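Local coordinates for putative uncharacterized protein (PDB 4J25) that probably hydroxylates prolyl residues as an iron- and 2-oxoglutarate-dependent dioxygenase, and here holds manganese with N-oxalylglycine in its jellyroll core, at residues A[44-49]-A[194-199]; A[58-63]-A[213-218]; A[163-168]-A[188-193]; A[175-180]-A[206-211]. All coordinates share one frame; numbering follows the deposited sequence.

Interaction 1 (A[44-49]-A[194-199]); sequences WSQQAH and CLVVFL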
# COMPACT_ATOMS: atom_id res chain seq x y z
N TRP A 44 10.30 -7.01 0.45
CA TRP A 44 9.52 -5.84 0.86
C TRP A 44 10.30 -4.56 0.66
O TRP A 44 11.52 -4.58 0.52
CB TRP A 44 9.09 -5.95 2.33
CG TRP A 44 10.21 -5.86 3.31
CD1 TRP A 44 11.12 -6.84 3.62
CD2 TRP A 44 10.54 -4.73 4.12
NE1 TRP A 44 12.00 -6.38 4.57
CE2 TRP A 44 11.67 -5.09 4.90
CE3 TRP A 44 10.01 -3.44 4.27
CZ2 TRP A 44 12.26 -4.22 5.81
CZ3 TRP A 44 10.59 -2.57 5.20
CH2 TRP A 44 11.71 -2.97 5.95
N SER A 45 9.59 -3.43 0.66
CA SER A 45 10.23 -2.14 0.47
C SER A 45 9.40 -1.08 1.19
O SER A 45 8.18 -1.21 1.31
CB SER A 45 10.32 -1.81 -1.02
OG SER A 45 11.12 -0.67 -1.25
N GLN A 46 10.08 -0.08 1.70
CA GLN A 46 9.43 1.06 2.33
C GLN A 46 10.02 2.36 1.79
O GLN A 46 11.24 2.51 1.72
CB GLN A 46 9.58 0.98 3.84
CG GLN A 46 8.97 2.19 4.61
CD GLN A 46 9.14 2.08 6.12
OE1 GLN A 46 9.05 3.07 6.83
NE2 GLN A 46 9.37 0.88 6.61
N GLN A 47 9.16 3.30 1.41
CA GLN A 47 9.60 4.55 0.81
C GLN A 47 8.92 5.71 1.50
O GLN A 47 7.70 5.80 1.49
CB GLN A 47 9.21 4.61 -0.67
CG GLN A 47 9.77 3.47 -1.47
CD GLN A 47 11.26 3.53 -1.56
OE1 GLN A 47 11.84 4.62 -1.64
NE2 GLN A 47 11.91 2.38 -1.53
N ALA A 48 9.71 6.61 2.08
CA ALA A 48 9.14 7.81 2.69
C ALA A 48 8.88 8.83 1.59
O ALA A 48 9.56 8.83 0.57
CB ALA A 48 10.10 8.38 3.75
N HIS A 49 7.91 9.71 1.81
CA HIS A 49 7.60 10.76 0.86
C HIS A 49 7.46 10.23 -0.57
O HIS A 49 8.05 10.77 -1.52
CB HIS A 49 8.69 11.83 0.93
CG HIS A 49 8.90 12.35 2.32
ND1 HIS A 49 7.88 12.86 3.09
CD2 HIS A 49 10.02 12.41 3.09
CE1 HIS A 49 8.35 13.23 4.26
NE2 HIS A 49 9.65 12.97 4.29
N CYS A 194 4.13 7.73 3.39
CA CYS A 194 4.91 6.50 3.49
C CYS A 194 4.25 5.38 2.71
O CYS A 194 3.09 5.02 2.97
CB CYS A 194 5.09 6.07 4.94
SG CYS A 194 6.11 4.58 5.09
N LEU A 195 5.00 4.82 1.76
CA LEU A 195 4.53 3.66 1.00
C LEU A 195 5.26 2.39 1.45
O LEU A 195 6.49 2.38 1.58
CB LEU A 195 4.74 3.88 -0.50
CG LEU A 195 4.26 2.74 -1.43
CD1 LEU A 195 2.76 2.77 -1.56
CD2 LEU A 195 4.91 2.83 -2.81
N VAL A 196 4.51 1.33 1.71
CA VAL A 196 5.09 0.02 2.03
C VAL A 196 4.61 -0.95 0.97
O VAL A 196 3.43 -1.02 0.69
CB VAL A 196 4.63 -0.48 3.41
CG1 VAL A 196 5.25 -1.88 3.71
CG2 VAL A 196 5.04 0.49 4.47
N VAL A 197 5.55 -1.69 0.38
CA VAL A 197 5.23 -2.69 -0.64
C VAL A 197 5.83 -4.02 -0.19
O VAL A 197 6.96 -4.08 0.29
CB VAL A 197 5.84 -2.30 -2.00
CG1 VAL A 197 5.37 -3.21 -3.11
CG2 VAL A 197 5.48 -0.85 -2.36
N PHE A 198 5.08 -5.10 -0.34
CA PHE A 198 5.64 -6.42 -0.01
C PHE A 198 5.01 -7.57 -0.82
O PHE A 198 3.93 -7.43 -1.44
CB PHE A 198 5.54 -6.72 1.49
CG PHE A 198 4.15 -6.63 2.07
CD1 PHE A 198 3.69 -5.44 2.60
CD2 PHE A 198 3.32 -7.74 2.09
CE1 PHE A 198 2.43 -5.34 3.14
CE2 PHE A 198 2.06 -7.65 2.62
CZ PHE A 198 1.60 -6.45 3.14
N LEU A 199 5.72 -8.69 -0.83
CA LEU A 199 5.21 -9.89 -1.46
C LEU A 199 4.06 -10.48 -0.64
O LEU A 199 4.25 -10.88 0.51
CB LEU A 199 6.35 -10.90 -1.67
CG LEU A 199 7.45 -10.40 -2.60
CD1 LEU A 199 8.61 -11.40 -2.70
CD2 LEU A 199 6.91 -10.09 -3.99
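S45 and V197 grip each other through two backbone hydrogen bonds, S45 N to V197 O at 2.7 Å and V197 N to S45 O at 2.8 Å. Q47 and L195 repeat the pattern two residues on, with Q47 N 2.8 Å from L195 O. Between them sits the non-hydrogen-bonded pair Q46-V196, and beyond S45-V197 comes a second, W44-F198. W44 and F198 meet only at their roots, W44 CB 3.7 Å from F198 CB. Each has its CG placed between backbone N and carbonyl carbon (chi1 69° and 56°), which carries the two rings away from one another. Q46 does the reverse: its chain is fully extended, laying CG and OE1 alongside the sulfur of C194, with OE1 3.7 Å from SG. Its NE2 lies in plane at the edge of the W44 indole and makes a weak hydrogen bond to H186, so a long amide suits this partly exposed place. On the other face the Q47 chain bends back so that NE2 reaches S45 OG at 3.2 Å, with that oxygen in the plane of the amide. S45 OG is also bonded to D38 of helix 32-42, and the apolar V197 packs on L39 of the same helix. F198 is directed toward the metal site, touching D148 and meeting H205 edge to face. Strand 44-47 thus adds an antiparallel edge to the larger sheet of the double-stranded beta-helix, the jellyroll core of 2-oxoglutarate oxygenases.

Interaction 2 (A[58-63]-A[213-218]); sequences ALAAEC and ERLSLT. With OGA (N-oxalylglycine), chain J.
L59, A60 and C63 of helix 53-67 rest on L215 and L217 of strand 214-222, a helix packed across the outer face of the larger jellyroll sheet. The two axes cross at 100° and approach to 8.7 Å, with small or flexible apolar groups between them. C63 SG lies 3.8 Å from L215 CD2, while the other methyl of that leucine, CD1, sits 4.3 Å from A60 CB; alanine lets the helix come this near. L59 and L217 cross at about a right angle, their CD2 atoms 4.2 Å apart. Strand alternation sends R214, S216 and T218 to the opposite face, inside the double-stranded beta-helix, where N-oxalylglycine occupies the pocket of the 2-oxoglutarate it mimics. R214 stretches out from CG to NE and offers its edge to the ligand carboxylate: NH1 is 2.9 Å from O4 and NH2 3.1 Å from O3, the latter oxygen lying in the guanidinium plane. R214 NE bonds G174 O, which helps fix the rotation of the group. A leucine in its place would probably leave the carboxylate without its paired donors and its countercharge. S216 OG lies farther off, 3.7 Å from ligand O4.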
# COMPACT_ATOMS: atom_id res chain seq x y z
N ALA A 58 -4.64 15.49 -0.35
CA ALA A 58 -5.84 15.33 -1.17
C ALA A 58 -6.38 13.89 -1.09
O ALA A 58 -7.60 13.66 -1.14
CB ALA A 58 -5.53 15.70 -2.61
N LEU A 59 -5.47 12.92 -0.97
CA LEU A 59 -5.85 11.52 -0.78
C LEU A 59 -6.45 11.31 0.60
O LEU A 59 -7.43 10.61 0.73
CB LEU A 59 -4.63 10.61 -0.98
CG LEU A 59 -4.18 10.47 -2.44
CD1 LEU A 59 -2.86 9.73 -2.57
CD2 LEU A 59 -5.25 9.78 -3.27
N ALA A 60 -5.85 11.92 1.62
CA ALA A 60 -6.44 11.89 2.96
C ALA A 60 -7.86 12.44 2.92
O ALA A 60 -8.77 11.89 3.54
CB ALA A 60 -5.58 12.68 3.94
N ALA A 61 -8.06 13.51 2.16
CA ALA A 61 -9.37 14.14 2.05
C ALA A 61 -10.39 13.22 1.39
O ALA A 61 -11.55 13.16 1.81
CB ALA A 61 -9.28 15.48 1.28
N GLU A 62 -9.97 12.51 0.34
CA GLU A 62 -10.85 11.58 -0.35
C GLU A 62 -11.15 10.38 0.53
O GLU A 62 -12.25 9.83 0.49
CB GLU A 62 -10.19 11.13 -1.65
CG GLU A 62 -11.01 10.17 -2.48
CD GLU A 62 -12.31 10.77 -3.00
OE1 GLU A 62 -12.49 12.00 -2.88
OE2 GLU A 62 -13.14 10.01 -3.54
N CYS A 63 -10.17 9.97 1.33
CA CYS A 63 -10.36 8.87 2.26
C CYS A 63 -11.47 9.22 3.23
O CYS A 63 -12.38 8.44 3.44
CB CYS A 63 -9.06 8.57 3.02
SG CYS A 63 -9.15 7.17 4.19
N GLU A 213 -7.78 8.17 14.73
CA GLU A 213 -8.19 7.67 13.42
C GLU A 213 -6.98 7.44 12.55
O GLU A 213 -6.11 8.30 12.42
CB GLU A 213 -9.10 8.67 12.72
CG GLU A 213 -10.43 8.87 13.38
CD GLU A 213 -11.22 9.94 12.67
OE1 GLU A 213 -10.95 10.18 11.46
OE2 GLU A 213 -12.11 10.54 13.31
N ARG A 214 -6.91 6.27 11.94
CA ARG A 214 -5.76 5.93 11.13
C ARG A 214 -6.19 5.72 9.68
O ARG A 214 -6.97 4.85 9.38
CB ARG A 214 -5.11 4.68 11.69
CG ARG A 214 -3.89 4.19 10.96
CD ARG A 214 -3.77 2.74 11.30
NE ARG A 214 -2.50 2.12 10.98
CZ ARG A 214 -2.27 1.36 9.90
NH1 ARG A 214 -3.21 1.17 8.97
NH2 ARG A 214 -1.08 0.81 9.74
N LEU A 215 -5.62 6.53 8.80
CA LEU A 215 -5.99 6.55 7.39
C LEU A 215 -4.95 5.92 6.48
O LEU A 215 -3.75 6.18 6.63
CB LEU A 215 -6.18 8.00 6.94
CG LEU A 215 -7.20 8.87 7.66
CD1 LEU A 215 -7.35 10.16 6.87
CD2 LEU A 215 -8.51 8.19 7.81
N SER A 216 -5.41 5.10 5.53
CA SER A 216 -4.51 4.49 4.55
C SER A 216 -5.20 4.23 3.20
O SER A 216 -6.41 4.31 3.08
CB SER A 216 -3.98 3.17 5.08
OG SER A 216 -5.07 2.32 5.38
N LEU A 217 -4.38 3.92 2.20
CA LEU A 217 -4.86 3.52 0.89
C LEU A 217 -4.16 2.19 0.62
O LEU A 217 -2.94 2.13 0.45
CB LEU A 217 -4.49 4.59 -0.14
CG LEU A 217 -4.96 4.48 -1.58
CD1 LEU A 217 -6.44 4.21 -1.66
CD2 LEU A 217 -4.62 5.76 -2.33
N THR A 218 -4.95 1.12 0.63
CA THR A 218 -4.42 -0.23 0.58
C THR A 218 -4.79 -0.89 -0.75
O THR A 218 -5.88 -0.69 -1.28
CB THR A 218 -4.95 -1.05 1.77
OG1 THR A 218 -4.27 -2.31 1.82
CG2 THR A 218 -6.45 -1.27 1.66
C1 OGA J . -4.72 -5.09 4.68
C2 OGA J . -3.64 -4.65 5.61
C4 OGA J . -2.38 -2.85 6.74
C5 OGA J . -2.30 -1.37 6.89
O1 OGA J . -5.59 -4.24 4.33
O2 OGA J . -4.76 -6.30 4.24
O2' OGA J . -2.93 -5.48 6.16
O3 OGA J . -1.19 -0.84 7.17
N1 OGA J . -3.43 -3.24 5.86
O4 OGA J . -3.32 -0.65 6.74

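Interaction 3 (A[163-168]-A[188-193]); sequences YLNEGW and VEPVAG. With OGA (N-oxalylglycine), chain J.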
# COMPACT_ATOMS: atom_id res chain seq x y z
N TYR A 163 0.23 5.41 3.40
CA TYR A 163 -0.33 6.02 4.61
C TYR A 163 -0.55 7.53 4.42
O TYR A 163 0.11 8.17 3.61
CB TYR A 163 0.52 5.69 5.86
CG TYR A 163 0.60 4.19 6.09
CD1 TYR A 163 -0.50 3.48 6.52
CD2 TYR A 163 1.77 3.49 5.82
CE1 TYR A 163 -0.44 2.10 6.69
CE2 TYR A 163 1.83 2.12 6.00
CZ TYR A 163 0.73 1.44 6.45
OH TYR A 163 0.78 0.08 6.62
N LEU A 164 -1.49 8.07 5.18
CA LEU A 164 -2.07 9.37 4.88
C LEU A 164 -2.15 10.30 6.10
O LEU A 164 -2.80 11.34 6.04
CB LEU A 164 -3.47 9.17 4.35
CG LEU A 164 -3.59 8.32 3.08
CD1 LEU A 164 -5.04 8.12 2.71
CD2 LEU A 164 -2.82 8.96 1.94
N ASN A 165 -1.51 9.92 7.20
CA ASN A 165 -1.75 10.64 8.45
C ASN A 165 -0.69 11.66 8.80
O ASN A 165 0.47 11.33 9.04
CB ASN A 165 -1.90 9.64 9.58
CG ASN A 165 -2.84 8.52 9.24
OD1 ASN A 165 -4.06 8.72 9.15
ND2 ASN A 165 -2.28 7.33 9.03
N GLU A 166 -1.12 12.92 8.86
CA GLU A 166 -0.24 14.01 9.22
C GLU A 166 0.01 14.01 10.73
O GLU A 166 -0.90 13.71 11.50
CB GLU A 166 -0.87 15.34 8.80
CG GLU A 166 -1.19 15.42 7.31
CD GLU A 166 0.04 15.34 6.44
OE1 GLU A 166 -0.07 15.02 5.23
OE2 GLU A 166 1.14 15.59 6.99
N GLY A 167 1.24 14.32 11.12
CA GLY A 167 1.57 14.56 12.52
C GLY A 167 1.47 13.36 13.44
O GLY A 167 1.20 13.51 14.63
N TRP A 168 1.69 12.17 12.89
CA TRP A 168 1.61 10.94 13.67
C TRP A 168 2.74 10.89 14.67
O TRP A 168 3.86 11.31 14.37
CB TRP A 168 1.69 9.71 12.76
CG TRP A 168 1.09 8.51 13.40
CD1 TRP A 168 1.73 7.56 14.13
CD2 TRP A 168 -0.29 8.13 13.38
NE1 TRP A 168 0.84 6.62 14.57
CE2 TRP A 168 -0.41 6.95 14.12
CE3 TRP A 168 -1.44 8.69 12.81
CZ2 TRP A 168 -1.63 6.30 14.31
CZ3 TRP A 168 -2.66 8.05 13.00
CH2 TRP A 168 -2.74 6.87 13.74
N VAL A 188 6.14 -0.33 10.94
CA VAL A 188 6.02 0.89 10.16
C VAL A 188 4.98 1.83 10.78
O VAL A 188 3.83 1.45 10.97
CB VAL A 188 5.58 0.57 8.71
CG1 VAL A 188 5.47 1.86 7.89
CG2 VAL A 188 6.56 -0.36 8.08
N GLU A 189 5.38 3.05 11.11
CA GLU A 189 4.43 4.06 11.55
C GLU A 189 3.69 4.58 10.33
O GLU A 189 4.30 4.86 9.31
CB GLU A 189 5.09 5.23 12.29
CG GLU A 189 5.69 4.85 13.63
CD GLU A 189 6.08 6.04 14.49
OE1 GLU A 189 5.54 7.15 14.27
OE2 GLU A 189 6.93 5.86 15.39
N PRO A 190 2.36 4.69 10.43
CA PRO A 190 1.51 5.09 9.30
C PRO A 190 1.56 6.60 9.04
O PRO A 190 0.55 7.29 9.08
CB PRO A 190 0.13 4.66 9.77
CG PRO A 190 0.19 4.89 11.27
CD PRO A 190 1.59 4.49 11.66
N VAL A 191 2.77 7.07 8.74
CA VAL A 191 3.09 8.48 8.54
C VAL A 191 2.76 8.94 7.11
O VAL A 191 3.00 8.22 6.15
CB VAL A 191 4.58 8.69 8.81
CG1 VAL A 191 5.07 10.04 8.31
CG2 VAL A 191 4.85 8.53 10.30
N ALA A 192 2.21 10.13 6.98
CA ALA A 192 1.76 10.61 5.67
C ALA A 192 2.87 10.48 4.64
O ALA A 192 4.00 10.89 4.88
CB ALA A 192 1.30 12.07 5.76
N GLY A 193 2.54 9.92 3.49
CA GLY A 193 3.48 9.84 2.38
C GLY A 193 4.26 8.54 2.34
O GLY A 193 4.99 8.27 1.38
C1 OGA J . -4.72 -5.09 4.68
C2 OGA J . -3.64 -4.65 5.61
C4 OGA J . -2.38 -2.85 6.74
C5 OGA J . -2.30 -1.37 6.89
O1 OGA J . -5.59 -4.24 4.33
O2 OGA J . -4.76 -6.30 4.24
O2' OGA J . -2.93 -5.48 6.16
O3 OGA J . -1.19 -0.84 7.17
N1 OGA J . -3.43 -3.24 5.86
O4 OGA J . -3.32 -0.65 6.74
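P190 fills the space between two aromatic rings, Y163 and W168, at the centre of an inverse gamma turn in the loop between strands 185-188 and 195-199 of the jellyroll. Its CA lies over the face of the Y163 ring, a CH-pi contact 3.9 Å from CA to the ring centroid, and its CB presses on Y163 CD1 at 3.5 Å. The other end of the proline serves W168: CG sits over one face of the indole, 3.8 Å from the centroid of the five-membered ring, with the two side chains about perpendicular. A rigid ring with several polarised C-H groups suits such a place. W168 takes this position with CG roughly anti to the backbone N (chi1 -158°), and its NE1 bonds G173 O. Y163 belongs to the ligand pocket and turns its edge toward the carboxylate of N-oxalylglycine, although the separation modelled there is too short to be trusted. Polar bonds hold the two loops together. G193 N donates to Y163 O at 3.0 Å, and at the backbone angles of G193 a CB would collide with the preceding carbonyl, which calls for glycine. N165 bridges outward through OD1 to L215 N, while its ND2 meets P190 O at 2.8 Å, nearly straight at 170° and in the plane of both the carbonyl and the amide.

Interaction 4 (A[175-180]-A[206-211]); sequences QLRMFL and EVLPAG. With OGA (N-oxalylglycine), chain J.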
# COMPACT_ATOMS: atom_id res chain seq x y z
N GLN A 175 0.97 1.01 14.30
CA GLN A 175 1.99 0.58 13.35
C GLN A 175 1.53 -0.65 12.59
O GLN A 175 0.79 -1.49 13.12
CB GLN A 175 3.32 0.28 14.04
CG GLN A 175 3.27 -0.81 15.11
CD GLN A 175 3.15 -0.24 16.52
OE1 GLN A 175 2.10 0.28 16.91
NE2 GLN A 175 4.24 -0.31 17.28
N LEU A 176 1.94 -0.74 11.33
CA LEU A 176 1.95 -2.01 10.63
C LEU A 176 3.17 -2.78 11.16
O LEU A 176 4.28 -2.25 11.14
CB LEU A 176 2.09 -1.81 9.13
CG LEU A 176 2.20 -3.06 8.25
CD1 LEU A 176 0.87 -3.79 8.22
CD2 LEU A 176 2.66 -2.72 6.84
N ARG A 177 2.96 -4.00 11.64
CA ARG A 177 4.07 -4.86 12.07
C ARG A 177 4.25 -6.03 11.09
O ARG A 177 3.35 -6.83 10.92
CB ARG A 177 3.83 -5.39 13.48
CG ARG A 177 4.92 -6.35 13.97
CD ARG A 177 4.85 -6.57 15.45
NE ARG A 177 5.22 -5.37 16.20
CZ ARG A 177 5.04 -5.22 17.51
NH1 ARG A 177 4.48 -6.18 18.23
NH2 ARG A 177 5.42 -4.10 18.11
N MET A 178 5.43 -6.09 10.47
CA MET A 178 5.75 -7.06 9.44
C MET A 178 6.70 -8.11 9.99
O MET A 178 7.70 -7.78 10.62
CB MET A 178 6.42 -6.37 8.26
CG MET A 178 5.61 -5.19 7.72
SD MET A 178 6.61 -4.13 6.67
CE MET A 178 6.66 -5.13 5.20
N PHE A 179 6.37 -9.37 9.74
CA PHE A 179 7.18 -10.48 10.20
C PHE A 179 8.03 -10.97 9.07
O PHE A 179 7.54 -11.59 8.11
CB PHE A 179 6.27 -11.55 10.81
CG PHE A 179 5.48 -11.03 11.96
CD1 PHE A 179 6.03 -11.02 13.24
CD2 PHE A 179 4.23 -10.49 11.78
CE1 PHE A 179 5.31 -10.49 14.30
CE2 PHE A 179 3.51 -9.98 12.85
CZ PHE A 179 4.06 -9.97 14.11
N LEU A 180 9.31 -10.67 9.18
CA LEU A 180 10.25 -10.88 8.10
C LEU A 180 11.00 -12.16 8.36
O LEU A 180 10.69 -12.87 9.31
CB LEU A 180 11.21 -9.70 8.00
CG LEU A 180 10.48 -8.36 7.98
CD1 LEU A 180 11.47 -7.19 7.93
CD2 LEU A 180 9.49 -8.31 6.80
N GLU A 206 0.42 -7.41 10.67
CA GLU A 206 -0.73 -7.05 11.48
C GLU A 206 -0.71 -5.56 11.72
O GLU A 206 0.28 -4.88 11.43
CB GLU A 206 -0.69 -7.81 12.81
CG GLU A 206 0.45 -7.40 13.70
CD GLU A 206 0.56 -8.23 14.95
OE1 GLU A 206 1.49 -7.98 15.73
OE2 GLU A 206 -0.25 -9.15 15.14
N VAL A 207 -1.83 -5.04 12.22
CA VAL A 207 -1.92 -3.63 12.58
C VAL A 207 -2.25 -3.53 14.06
O VAL A 207 -3.25 -4.07 14.51
CB VAL A 207 -3.01 -2.90 11.79
CG1 VAL A 207 -3.14 -1.41 12.25
CG2 VAL A 207 -2.72 -3.00 10.30
N LEU A 208 -1.40 -2.84 14.81
CA LEU A 208 -1.64 -2.64 16.23
C LEU A 208 -2.64 -1.49 16.44
O LEU A 208 -2.73 -0.60 15.60
CB LEU A 208 -0.33 -2.35 16.96
CG LEU A 208 0.72 -3.47 17.00
CD1 LEU A 208 1.75 -3.21 18.09
CD2 LEU A 208 0.07 -4.79 17.22
N PRO A 209 -3.42 -1.54 17.52
CA PRO A 209 -4.44 -0.49 17.66
C PRO A 209 -3.82 0.90 17.77
O PRO A 209 -2.69 1.04 18.27
CB PRO A 209 -5.19 -0.88 18.95
CG PRO A 209 -4.36 -1.91 19.61
CD PRO A 209 -3.50 -2.55 18.59
N ALA A 210 -4.53 1.90 17.26
CA ALA A 210 -4.08 3.28 17.37
C ALA A 210 -4.98 4.02 18.33
O ALA A 210 -6.09 3.58 18.62
CB ALA A 210 -4.13 3.96 16.01
N GLY A 211 -4.51 5.16 18.81
CA GLY A 211 -5.29 5.99 19.70
C GLY A 211 -6.03 7.08 18.95
O GLY A 211 -6.73 7.87 19.57
C1 OGA J . -4.72 -5.09 4.68
C2 OGA J . -3.64 -4.65 5.61
C4 OGA J . -2.38 -2.85 6.74
C5 OGA J . -2.30 -1.37 6.89
O1 OGA J . -5.59 -4.24 4.33
O2 OGA J . -4.76 -6.30 4.24
O2' OGA J . -2.93 -5.48 6.16
O3 OGA J . -1.19 -0.84 7.17
N1 OGA J . -3.43 -3.24 5.86
O4 OGA J . -3.32 -0.65 6.74
O HOH W 1 2.90 -8.52 17.77
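R177 and E206 stand side by side on one face of their strand pair, pointing the same way, with guanidinium and carboxylate planes turned 45° apart. Their charged ends do not meet directly: R177 NH1 and E206 OE1 are 4.3 Å apart, and a water spans them, 2.9 Å from NH1 and in the guanidinium plane. L208 covers a face of the same guanidinium, its CD1 3.8 Å from R177 NH2, so the flat cation lies against a methyl while its NE pairs with D187. Q175 packs on the same methyl, roughly at right angles to the approach of R177. Its CG occupies the crowded position between backbone N and carbonyl carbon (chi1 59°), and the chain bends again at chi2, bringing CD 3.6 Å from L208 CD1 while NE2 bonds D187 OD2. Cutting Q175 back to an alanine is likely to bare part of L208 CD1 and to cost D187 its amide donor. F179 presents its edge to E206, CZ 3.6 Å from OE1, ring and carboxylate planes 75° apart; the positive rim of a ring suits a carboxylate. On the opposite face L176 and V207 turn inward as a small apolar wall for N-oxalylglycine, V207 CG2 being 3.6 Å from ligand C4. Antiparallel backbone bonds underlie all this, R177 N reaching E206 O at 2.8 Å. Strand 176-179 runs between strands 205-207 and 185-188 in the smaller jellyroll sheet, and L176 and M178 pack across onto V196 of strand 195-199 in the larger one.

Starting from the N terminus, strand 44-47 waits some 145 residues for 195-199, the long loop closed by interaction 1 at the edge of the larger sheet. Helix 53-67 opens interaction 2, which crosses interaction 1 because its partner strand 214-222 comes later still; it backs the same sheet with a helix. Interaction 3 closes a short loop, 163-168 with 188-193, lying within the spans of both. Interaction 4, 175-180 with 206-211, crosses interactions 1 and 3 but stays within interaction 2, and it joins two neighbouring strands of the smaller sheet. Interactions 2, 3 and 4 all touch N-oxalylglycine, while M178 carries interaction 4 onto W44, V196 and F198 of interaction 1.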